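Local coordinates for trehalose-6-phosphate phosphatase related protein (Thermoplasma acidophilum, PDB 1U02) that removes the phosphate from trehalose 6-phosphate to give free trehalose, using magnesium as cofactor, at residues I4-D9 / I175-D180. Sequence-based numbering, arbitrary orientation.
Sequences IFLDYD and IIAGDD. With MG (magnesium ion), chain B; NA (sodium ion), chain C.
D7 and D179 reach across the ends of two parallel strands to one magnesium ion, each giving it a single carboxylate oxygen: D7 OD2 at 2.1 Å from the metal and D179 OD1 at 2.0 Å. The backbone O of D9 is the third protein ligand, and three waters complete six-fold coordination. D7 OD2 and D179 OD1 stand 2.7 Å apart, as neighbouring ligands sharing one metal. Aspartate suits both places, its short arm bringing a hard oxygen to the metal. With CG anti to the backbone N (chi1 169°), D7 directs OD2 onto the ion; its side chain crosses that of D179 at about a right angle, yet the carboxylate planes are only 16° apart. Water 1, a metal ligand, also donates to D7 OD1. In the second shell, T11 OG1 hydrogen-bonds to D7 OD2, and salt bridges join K161 to D7 OD1 and R47 to D9 OD2.

Behind the site three backbone hydrogen bonds join the strands: F5 N to I175 O (2.8 Å), A177 N to F5 O and D7 N to A177 O (both 3.0 Å). D7 CB rests 3.8 Å from G178 CA. Branched I4 and I175 pack on one sheet face with L6 and small A177, beneath helix 212-229; F5 and I176 lie side by side on the other, against helix 161-169. Paired central strands carrying acidic metal ligands at their C-terminal ends are the hallmark of the HAD phosphatase active site, where D7 is the probable nucleophile.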
loop_
_atom_site.group_PDB
_atom_site.type_symbol
_atom_site.label_atom_id
_atom_site.label_comp_id
_atom_site.label_asym_id
_atom_site.label_seq_id
_atom_site.Cartn_x
_atom_site.Cartn_y
_atom_site.Cartn_z
ATOM N N ILE A 4 10.029 10.911 -5.297
ATOM C CA ILE A 4 10.294 9.720 -4.509
ATOM C C ILE A 4 8.953 9.084 -4.161
ATOM O O ILE A 4 8.052 9.739 -3.638
ATOM C CB ILE A 4 11.097 10.017 -3.219
ATOM C CG1 ILE A 4 11.362 8.707 -2.476
ATOM C CG2 ILE A 4 10.346 10.977 -2.332
ATOM C CD1 ILE A 4 12.382 8.827 -1.369
ATOM N N PHE A 5 8.829 7.806 -4.494
ATOM C CA PHE A 5 7.619 7.033 -4.251
ATOM C C PHE A 5 7.979 5.947 -3.252
ATOM O O PHE A 5 8.832 5.103 -3.523
ATOM C CB PHE A 5 7.145 6.407 -5.561
ATOM C CG PHE A 5 6.741 7.413 -6.604
ATOM C CD1 PHE A 5 5.425 7.869 -6.673
ATOM C CD2 PHE A 5 7.675 7.905 -7.519
ATOM C CE1 PHE A 5 5.034 8.800 -7.641
ATOM C CE2 PHE A 5 7.300 8.840 -8.495
ATOM C CZ PHE A 5 5.973 9.288 -8.556
ATOM N N LEU A 6 7.326 5.963 -2.097
ATOM C CA LEU A 6 7.621 4.990 -1.054
ATOM C C LEU A 6 6.422 4.158 -0.630
ATOM O O LEU A 6 5.374 4.704 -0.292
ATOM C CB LEU A 6 8.156 5.712 0.189
ATOM C CG LEU A 6 9.334 6.668 0.006
ATOM C CD1 LEU A 6 9.499 7.547 1.247
ATOM C CD2 LEU A 6 10.590 5.861 -0.271
ATOM N N ASP A 7 6.584 2.839 -0.647
ATOM C CA ASP A 7 5.537 1.937 -0.187
ATOM C C ASP A 7 5.545 2.136 1.329
ATOM O O ASP A 7 6.540 2.604 1.885
ATOM C CB ASP A 7 5.905 0.486 -0.531
ATOM C CG ASP A 7 4.998 -0.529 0.147
ATOM O OD1 ASP A 7 3.766 -0.447 -0.019
ATOM O OD2 ASP A 7 5.523 -1.418 0.845
ATOM N N TYR A 8 4.455 1.784 2.001
ATOM C CA TYR A 8 4.383 1.961 3.449
ATOM C C TYR A 8 4.666 0.672 4.232
ATOM O O TYR A 8 5.733 0.523 4.838
ATOM C CB TYR A 8 2.999 2.509 3.842
ATOM C CG TYR A 8 2.904 2.986 5.271
ATOM C CD1 TYR A 8 3.591 4.127 5.693
ATOM C CD2 TYR A 8 2.149 2.289 6.211
ATOM C CE1 TYR A 8 3.532 4.562 7.017
ATOM C CE2 TYR A 8 2.081 2.718 7.549
ATOM C CZ TYR A 8 2.777 3.854 7.940
ATOM O OH TYR A 8 2.729 4.280 9.250
ATOM N N ASP A 9 3.713 -0.258 4.219
ATOM C CA ASP A 9 3.883 -1.511 4.950
ATOM C C ASP A 9 5.033 -2.367 4.444
ATOM O O ASP A 9 5.121 -2.680 3.256
ATOM C CB ASP A 9 2.587 -2.311 4.921
ATOM C CG ASP A 9 1.447 -1.563 5.566
ATOM O OD1 ASP A 9 1.526 -1.302 6.788
ATOM O OD2 ASP A 9 0.488 -1.222 4.851
ATOM N N ILE A 175 12.758 7.884 -7.469
ATOM C CA ILE A 175 13.193 6.798 -6.611
ATOM C C ILE A 175 11.905 6.057 -6.281
ATOM O O ILE A 175 10.875 6.685 -6.013
ATOM C CB ILE A 175 13.836 7.322 -5.303
ATOM C CG1 ILE A 175 15.150 8.048 -5.620
ATOM C CG2 ILE A 175 14.096 6.168 -4.349
ATOM C CD1 ILE A 175 15.822 8.678 -4.406
ATOM N N ILE A 176 11.948 4.731 -6.337
ATOM C CA ILE A 176 10.777 3.919 -6.032
ATOM C C ILE A 176 11.210 2.775 -5.126
ATOM O O ILE A 176 12.082 1.983 -5.489
ATOM C CB ILE A 176 10.132 3.355 -7.324
ATOM C CG1 ILE A 176 9.756 4.508 -8.263
ATOM C CG2 ILE A 176 8.891 2.544 -6.975
ATOM C CD1 ILE A 176 9.297 4.064 -9.648
ATOM N N ALA A 177 10.604 2.695 -3.944
ATOM C CA ALA A 177 10.941 1.666 -2.965
ATOM C C ALA A 177 9.732 0.835 -2.544
ATOM O O ALA A 177 8.649 1.373 -2.310
ATOM C CB ALA A 177 11.572 2.316 -1.744
ATOM N N GLY A 178 9.930 -0.476 -2.440
ATOM C CA GLY A 178 8.848 -1.369 -2.053
ATOM C C GLY A 178 9.391 -2.702 -1.574
ATOM O O GLY A 178 10.576 -2.983 -1.765
ATOM N N ASP A 179 8.532 -3.533 -0.987
ATOM C CA ASP A 179 8.963 -4.821 -0.442
ATOM C C ASP A 179 8.346 -6.107 -1.000
ATOM O O ASP A 179 8.857 -7.193 -0.722
ATOM C CB ASP A 179 8.744 -4.825 1.068
ATOM C CG ASP A 179 7.274 -4.797 1.431
ATOM O OD1 ASP A 179 6.572 -3.863 0.995
ATOM O OD2 ASP A 179 6.818 -5.709 2.143
ATOM N N ASP A 180 7.251 -6.023 -1.748
ATOM C CA ASP A 180 6.661 -7.257 -2.270
ATOM C C ASP A 180 6.415 -7.255 -3.772
ATOM O O ASP A 180 6.832 -6.342 -4.480
ATOM C CB ASP A 180 5.357 -7.597 -1.534
ATOM C CG ASP A 180 4.265 -6.578 -1.771
ATOM O OD1 ASP A 180 4.314 -5.874 -2.803
ATOM O OD2 ASP A 180 3.346 -6.495 -0.933
HETATM MG MG MG B . 4.673 -3.257 1.337
HETATM NA NA NA C . 2.368 -2.844 8.783
HETATM O O HOH W 1 2.722 -2.558 1.607
HETATM O O HOH W 2 4.147 -5.114 2.001
HETATM O O HOH W 3 4.058 -3.560 -0.665
HETATM O O HOH W 4 1.458 -5.206 8.817
#